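Local coordinates for SnoaL-like domain-containing protein (Kribbella flavida, PDB 4GB5) that is of unknown function but has a SnoaL-like domain of the NTF2 clan, whose cone-shaped fold probably encloses a pocket for a small ligand, at residues E15-Y20 and W132-V137; H77-H82 and A95-E100. All coordinates share one frame; numbering follows the deposited sequence.

Contact 1 of 2, residues E15-Y20 and W132-V137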
loop_
_atom_site.group_PDB
_atom_site.type_symbol
_atom_site.label_atom_id
_atom_site.label_comp_id
_atom_site.label_asym_id
_atom_site.label_seq_id
_atom_site.Cartn_x
_atom_site.Cartn_y
_atom_site.Cartn_z
ATOM N N GLU A 15 -5.112 -11.795 3.019
ATOM C CA GLU A 15 -4.204 -12.375 2.019
ATOM C C GLU A 15 -4.898 -12.574 0.701
ATOM O O GLU A 15 -4.262 -12.479 -0.354
ATOM C CB GLU A 15 -3.662 -13.696 2.543
ATOM C CG GLU A 15 -2.685 -14.367 1.663
ATOM C CD GLU A 15 -2.008 -15.533 2.344
ATOM O OE1 GLU A 15 -1.053 -15.332 3.141
ATOM O OE2 GLU A 15 -2.461 -16.664 2.083
ATOM N N LEU A 16 -6.200 -12.849 0.690
ATOM C CA LEU A 16 -6.908 -12.990 -0.583
ATOM C C LEU A 16 -6.772 -11.786 -1.458
ATOM O O LEU A 16 -6.779 -11.900 -2.696
ATOM C CB LEU A 16 -8.411 -13.162 -0.417
ATOM C CG LEU A 16 -8.927 -14.532 -0.137
ATOM C CD1 LEU A 16 -10.407 -14.466 0.109
ATOM C CD2 LEU A 16 -8.660 -15.411 -1.351
ATOM N N PHE A 17 -6.657 -10.609 -0.844
ATOM C CA PHE A 17 -6.476 -9.394 -1.625
ATOM C C PHE A 17 -5.098 -9.318 -2.269
ATOM O O PHE A 17 -4.954 -8.707 -3.326
ATOM C CB PHE A 17 -6.776 -8.152 -0.770
ATOM C CG PHE A 17 -8.220 -7.967 -0.565
ATOM C CD1 PHE A 17 -8.932 -7.116 -1.420
ATOM C CD2 PHE A 17 -8.925 -8.637 0.406
ATOM C CE1 PHE A 17 -10.284 -6.921 -1.285
ATOM C CE2 PHE A 17 -10.281 -8.483 0.526
ATOM C CZ PHE A 17 -10.984 -7.606 -0.309
ATOM N N GLY A 18 -4.082 -9.932 -1.658
ATOM C CA GLY A 18 -2.778 -10.071 -2.307
ATOM C C GLY A 18 -2.881 -10.951 -3.551
ATOM O O GLY A 18 -2.373 -10.599 -4.617
ATOM N N ARG A 19 -3.552 -12.086 -3.412
ATOM C CA ARG A 19 -3.771 -12.985 -4.526
ATOM C C ARG A 19 -4.659 -12.347 -5.600
ATOM O O ARG A 19 -4.455 -12.565 -6.811
ATOM C CB ARG A 19 -4.374 -14.302 -4.031
ATOM C CG ARG A 19 -3.510 -15.064 -3.030
ATOM C CD ARG A 19 -3.934 -16.519 -2.951
ATOM N NE ARG A 19 -2.794 -17.427 -2.829
ATOM C CZ ARG A 19 -2.348 -17.931 -1.685
ATOM N NH1 ARG A 19 -1.312 -18.748 -1.682
ATOM N NH2 ARG A 19 -2.942 -17.626 -0.542
ATOM N N TYR A 20 -5.650 -11.559 -5.186
ATOM C CA TYR A 20 -6.496 -10.843 -6.134
ATOM C C TYR A 20 -5.669 -9.914 -6.999
ATOM O O TYR A 20 -5.815 -9.858 -8.231
ATOM C CB TYR A 20 -7.579 -10.041 -5.387
ATOM C CG TYR A 20 -8.439 -9.151 -6.295
ATOM C CD1 TYR A 20 -9.589 -9.613 -6.839
ATOM C CD2 TYR A 20 -8.058 -7.843 -6.605
ATOM C CE1 TYR A 20 -10.368 -8.843 -7.654
ATOM C CE2 TYR A 20 -8.826 -7.050 -7.412
ATOM C CZ TYR A 20 -9.987 -7.552 -7.936
ATOM O OH TYR A 20 -10.762 -6.766 -8.759
ATOM N N TRP A 132 -11.277 -19.418 2.236
ATOM C CA TRP A 132 -11.978 -18.177 1.925
ATOM C C TRP A 132 -11.879 -17.838 0.451
ATOM O O TRP A 132 -10.805 -17.998 -0.171
ATOM C CB TRP A 132 -11.467 -17.029 2.780
ATOM C CG TRP A 132 -11.917 -17.127 4.215
ATOM C CD1 TRP A 132 -11.228 -17.701 5.265
ATOM C CD2 TRP A 132 -13.171 -16.673 4.763
ATOM N NE1 TRP A 132 -11.979 -17.620 6.416
ATOM C CE2 TRP A 132 -13.165 -16.981 6.141
ATOM C CE3 TRP A 132 -14.272 -15.987 4.227
ATOM C CZ2 TRP A 132 -14.235 -16.656 6.985
ATOM C CZ3 TRP A 132 -15.345 -15.676 5.063
ATOM C CH2 TRP A 132 -15.313 -16.016 6.427
ATOM N N ARG A 133 -12.972 -17.298 -0.095
ATOM C CA ARG A 133 -12.992 -16.807 -1.467
ATOM C C ARG A 133 -13.790 -15.520 -1.553
ATOM O O ARG A 133 -14.753 -15.314 -0.800
ATOM C CB ARG A 133 -13.709 -17.839 -2.397
ATOM C CG ARG A 133 -13.004 -19.205 -2.574
ATOM C CD ARG A 133 -11.685 -19.075 -3.304
ATOM N NE ARG A 133 -11.077 -20.377 -3.583
ATOM C CZ ARG A 133 -10.317 -21.050 -2.739
ATOM N NH1 ARG A 133 -10.037 -20.587 -1.544
ATOM N NH2 ARG A 133 -9.797 -22.214 -3.129
ATOM N N LEU A 134 -13.402 -14.659 -2.477
ATOM C CA LEU A 134 -14.124 -13.424 -2.719
ATOM C C LEU A 134 -15.316 -13.714 -3.644
ATOM O O LEU A 134 -15.139 -14.130 -4.798
ATOM C CB LEU A 134 -13.204 -12.374 -3.364
ATOM C CG LEU A 134 -12.058 -11.826 -2.523
ATOM C CD1 LEU A 134 -11.194 -10.874 -3.297
ATOM C CD2 LEU A 134 -12.606 -11.132 -1.288
ATOM N N SER A 135 -16.515 -13.494 -3.126
ATOM C CA SER A 135 -17.769 -13.801 -3.820
ATOM C C SER A 135 -18.419 -12.593 -4.474
ATOM O O SER A 135 -19.251 -12.750 -5.349
ATOM C CB SER A 135 -18.776 -14.417 -2.842
ATOM O OG SER A 135 -18.918 -13.562 -1.713
ATOM N N SER A 136 -18.054 -11.393 -4.042
ATOM C CA SER A 136 -18.535 -10.188 -4.658
ATOM C C SER A 136 -17.437 -9.138 -4.641
ATOM O O SER A 136 -16.801 -8.901 -3.602
ATOM C CB SER A 136 -19.758 -9.662 -3.890
ATOM O OG SER A 136 -20.166 -8.417 -4.388
ATOM N N VAL A 137 -17.204 -8.491 -5.782
ATOM C CA VAL A 137 -16.233 -7.408 -5.896
ATOM C C VAL A 137 -16.963 -6.155 -6.350
ATOM O O VAL A 137 -17.709 -6.200 -7.357
ATOM C CB VAL A 137 -15.149 -7.741 -6.936
ATOM C CG1 VAL A 137 -14.146 -6.608 -7.114
ATOM C CG2 VAL A 137 -14.437 -9.010 -6.551
#
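Leu16 lays both of its methyl groups over the backbone at the start of 132-137: CD1 and CD2 each stand 3.6 Å from the carbonyl O of Trp132. CD1 then spans two residues of the strand, meeting Trp132 CB at 3.9 Å and, further along, Leu134 CG. A branched leucine suits this place because its two methyls form a broad greasy end that can settle on a peptide group without needing a polar partner. An alanine in place of Leu16 would probably leave a gap over the Trp132 carbonyl and deprive Trp132 CB and Leu134 CG of an apolar neighbour.

Leu134 is the strand's counterpart, pointing toward the helix and splitting its branches between two aromatic rings, whose flat, wide surfaces suit its methyls. Its CD2 lies 4.0 Å from Phe17 CE2 and equally near CZ, while CD1 sits over a face of the same ring; the two side chains cross at about a right angle. CD1 also touches Tyr20 CD1 at 4.1 Å. The Tyr20 ring runs on to Val137, which it meets tip to tip, OH to CG1 at 3.8 Å. No hydrogen bond joins the segments.

The polar groups of Trp132 and Arg133 find partners beside this packing: Trp132 NE1 bonds Asp9 OD1, and Arg133 NH1 bonds the Trp132 carbonyl O at 3.0 Å from above its plane. The axes of 15-20 and 132-137 approach to 9.2 Å and cross at -68°; the two belong to helix 6-25 and strand 131-145. Phe17 also reaches Asn123 of strand 114-128 and Ile93 of strand 90-102, while Tyr20 packs on Val36 of helix 32-36 and sets its ring edge-to-face with Tyr121.

Contact 2 of 2, residues H77-H82 and A95-E100; sequences HAITGH and AHVRAE
Ala78 and Arg98 exchange two backbone hydrogen bonds, Ala78 N to Arg98 O at 2.8 Å and almost straight (179°), and Arg98 N to Ala78 O at 2.9 Å. Thr80 and His96 repeat the pattern: Thr80 N gives to His96 O, and His96 N to Thr80 O in a more bent bond (144°). Both amides and both carbonyls of each pair are thus satisfied.

Beyond Thr80, a water bridges Gly81 O and His96 ND1, hydrogen-bonded to both (2.7 Å to ND1, in the ring plane). His96 NE2 bonds Asp25 of the third subunit. Arg98 NH1 forms a salt bridge with Glu100 OE2, which also pairs with Arg98 of the second subunit; Arg98 NH2 pairs with Glu100 of the third. These acids would probably offset the like charges, since Arg98 lies near Arg98 of both neighbouring subunits. A phosphate, probably from the crystallisation liquor, lies about 3 Å from the Arg98 side chain.

Ala78, Thr80, His96 and Arg98 share one face of the sheet; on the other, contacts across the strands are apolar: small Ala99 CB packs over the His77 ring, 3.7 Å from CD2, and Ile79 lies beside Val97. Gly81, whose positive phi (71°) is easy without a side chain, sits where the register slips by one, from Thr80-His96 to His82-Ala95. The pairing is that of an antiparallel beta hairpin, strands 74-87 and 90-102, in the curved NTF2-like sheet.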
loop_
_atom_site.group_PDB
_atom_site.type_symbol
_atom_site.label_atom_id
_atom_site.label_comp_id
_atom_site.label_asym_id
_atom_site.label_seq_id
_atom_site.Cartn_x
_atom_site.Cartn_y
_atom_site.Cartn_z
ATOM N N HIS A 77 -1.714 -3.057 -8.819
ATOM C CA HIS A 77 -2.761 -2.804 -7.857
ATOM C C HIS A 77 -2.176 -2.777 -6.479
ATOM O O HIS A 77 -1.711 -3.817 -6.014
ATOM C CB HIS A 77 -3.854 -3.884 -7.912
ATOM C CG HIS A 77 -4.653 -3.871 -9.166
ATOM N ND1 HIS A 77 -4.106 -4.197 -10.377
ATOM C CD2 HIS A 77 -5.962 -3.618 -9.393
ATOM C CE1 HIS A 77 -5.033 -4.104 -11.320
ATOM N NE2 HIS A 77 -6.176 -3.767 -10.744
ATOM N N ALA A 78 -2.261 -1.619 -5.811
ATOM C CA ALA A 78 -1.833 -1.486 -4.426
ATOM C C ALA A 78 -3.085 -1.415 -3.569
ATOM O O ALA A 78 -3.796 -0.391 -3.563
ATOM C CB ALA A 78 -0.997 -0.240 -4.281
ATOM N N ILE A 79 -3.358 -2.484 -2.846
ATOM C CA ILE A 79 -4.576 -2.613 -2.011
ATOM C C ILE A 79 -4.150 -2.536 -0.552
ATOM O O ILE A 79 -3.287 -3.291 -0.084
ATOM C CB ILE A 79 -5.323 -3.904 -2.327
ATOM C CG1 ILE A 79 -5.531 -4.012 -3.839
ATOM C CG2 ILE A 79 -6.622 -4.014 -1.538
ATOM C CD1 ILE A 79 -6.242 -5.260 -4.275
ATOM N N THR A 80 -4.762 -1.600 0.168
ATOM C CA THR A 80 -4.343 -1.272 1.507
ATOM C C THR A 80 -5.532 -0.994 2.402
ATOM O O THR A 80 -6.679 -0.840 1.927
ATOM C CB THR A 80 -3.474 0.006 1.490
ATOM O OG1 THR A 80 -4.233 1.119 0.975
ATOM C CG2 THR A 80 -2.264 -0.171 0.663
ATOM N N GLY A 81 -5.322 -0.912 3.712
ATOM C CA GLY A 81 -6.374 -0.385 4.575
ATOM C C GLY A 81 -7.581 -1.283 4.761
ATOM O O GLY A 81 -8.700 -0.806 4.911
ATOM N N HIS A 82 -7.371 -2.590 4.835
ATOM C CA HIS A 82 -8.470 -3.561 4.909
ATOM C C HIS A 82 -9.263 -3.411 6.194
ATOM O O HIS A 82 -8.696 -3.426 7.283
ATOM C CB HIS A 82 -7.943 -4.997 4.785
ATOM C CG HIS A 82 -6.946 -5.161 3.692
ATOM N ND1 HIS A 82 -5.640 -4.741 3.839
ATOM C CD2 HIS A 82 -7.044 -5.711 2.462
ATOM C CE1 HIS A 82 -4.981 -5.035 2.735
ATOM N NE2 HIS A 82 -5.811 -5.591 1.873
ATOM N N ALA A 95 -11.749 -1.792 1.451
ATOM C CA ALA A 95 -10.313 -1.517 1.329
ATOM C C ALA A 95 -10.059 -0.365 0.392
ATOM O O ALA A 95 -10.888 -0.065 -0.471
ATOM C CB ALA A 95 -9.516 -2.777 0.880
ATOM N N HIS A 96 -8.882 0.228 0.522
ATOM C CA HIS A 96 -8.384 1.175 -0.474
ATOM C C HIS A 96 -7.699 0.439 -1.623
ATOM O O HIS A 96 -7.033 -0.592 -1.421
ATOM C CB HIS A 96 -7.321 2.065 0.162
ATOM C CG HIS A 96 -7.838 3.257 0.890
ATOM N ND1 HIS A 96 -8.730 3.184 1.948
ATOM C CD2 HIS A 96 -7.591 4.578 0.698
ATOM C CE1 HIS A 96 -9.022 4.409 2.354
ATOM N NE2 HIS A 96 -8.344 5.273 1.613
ATOM N N VAL A 97 -7.841 0.989 -2.823
ATOM C CA VAL A 97 -7.099 0.532 -3.984
ATOM C C VAL A 97 -6.574 1.667 -4.808
ATOM O O VAL A 97 -7.271 2.636 -5.084
ATOM C CB VAL A 97 -7.952 -0.449 -4.860
ATOM C CG1 VAL A 97 -9.234 0.124 -5.304
ATOM C CG2 VAL A 97 -7.134 -0.939 -6.088
ATOM N N ARG A 98 -5.321 1.505 -5.224
ATOM C CA ARG A 98 -4.686 2.356 -6.220
ATOM C C ARG A 98 -4.235 1.473 -7.365
ATOM O O ARG A 98 -3.317 0.643 -7.179
ATOM C CB ARG A 98 -3.512 3.090 -5.584
ATOM C CG ARG A 98 -2.830 4.080 -6.555
ATOM C CD ARG A 98 -1.768 4.907 -5.847
ATOM N NE ARG A 98 -1.359 6.018 -6.644
ATOM C CZ ARG A 98 -0.547 5.979 -7.688
ATOM N NH1 ARG A 98 0.012 4.838 -8.068
ATOM N NH2 ARG A 98 -0.250 7.081 -8.316
ATOM N N ALA A 99 -4.863 1.617 -8.539
ATOM C CA ALA A 99 -4.606 0.688 -9.657
ATOM C C ALA A 99 -4.028 1.496 -10.809
ATOM O O ALA A 99 -4.686 2.400 -11.321
ATOM C CB ALA A 99 -5.864 0.003 -10.093
ATOM N N GLU A 100 -2.820 1.149 -11.206
ATOM C CA GLU A 100 -2.111 1.755 -12.324
ATOM C C GLU A 100 -2.153 0.806 -13.507
ATOM O O GLU A 100 -1.919 -0.387 -13.335
ATOM C CB GLU A 100 -0.655 2.000 -11.979
ATOM C CG GLU A 100 -0.459 3.058 -10.935
ATOM C CD GLU A 100 0.921 2.987 -10.322
ATOM O OE1 GLU A 100 1.246 1.963 -9.651
ATOM O OE2 GLU A 100 1.686 3.942 -10.517
HETATM O O HOH W 1 -9.804 1.462 3.762
#

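The centres of the two contacts lie about 13 Å apart, and both draw on the same mixed sheet. Contact 1 sets helix 6-25 against strand 131-145, while contact 2 pairs strands 74-87 and 90-102; strand 114-128 runs between strands 131-145 and 90-102. Along the chain, both segments of contact 2 come after 15-20 and before 132-137. The helix joins them physically: Ile79 CD1 packs 3.9 Å from Tyr20 CD2 and also meets the Phe17 carbonyl, and His82 rests against Phe17. One helix thus binds distant strands into a single core, as in NTF2-like folds, while both contacts also touch the second subunit, and the hairpin the third as well.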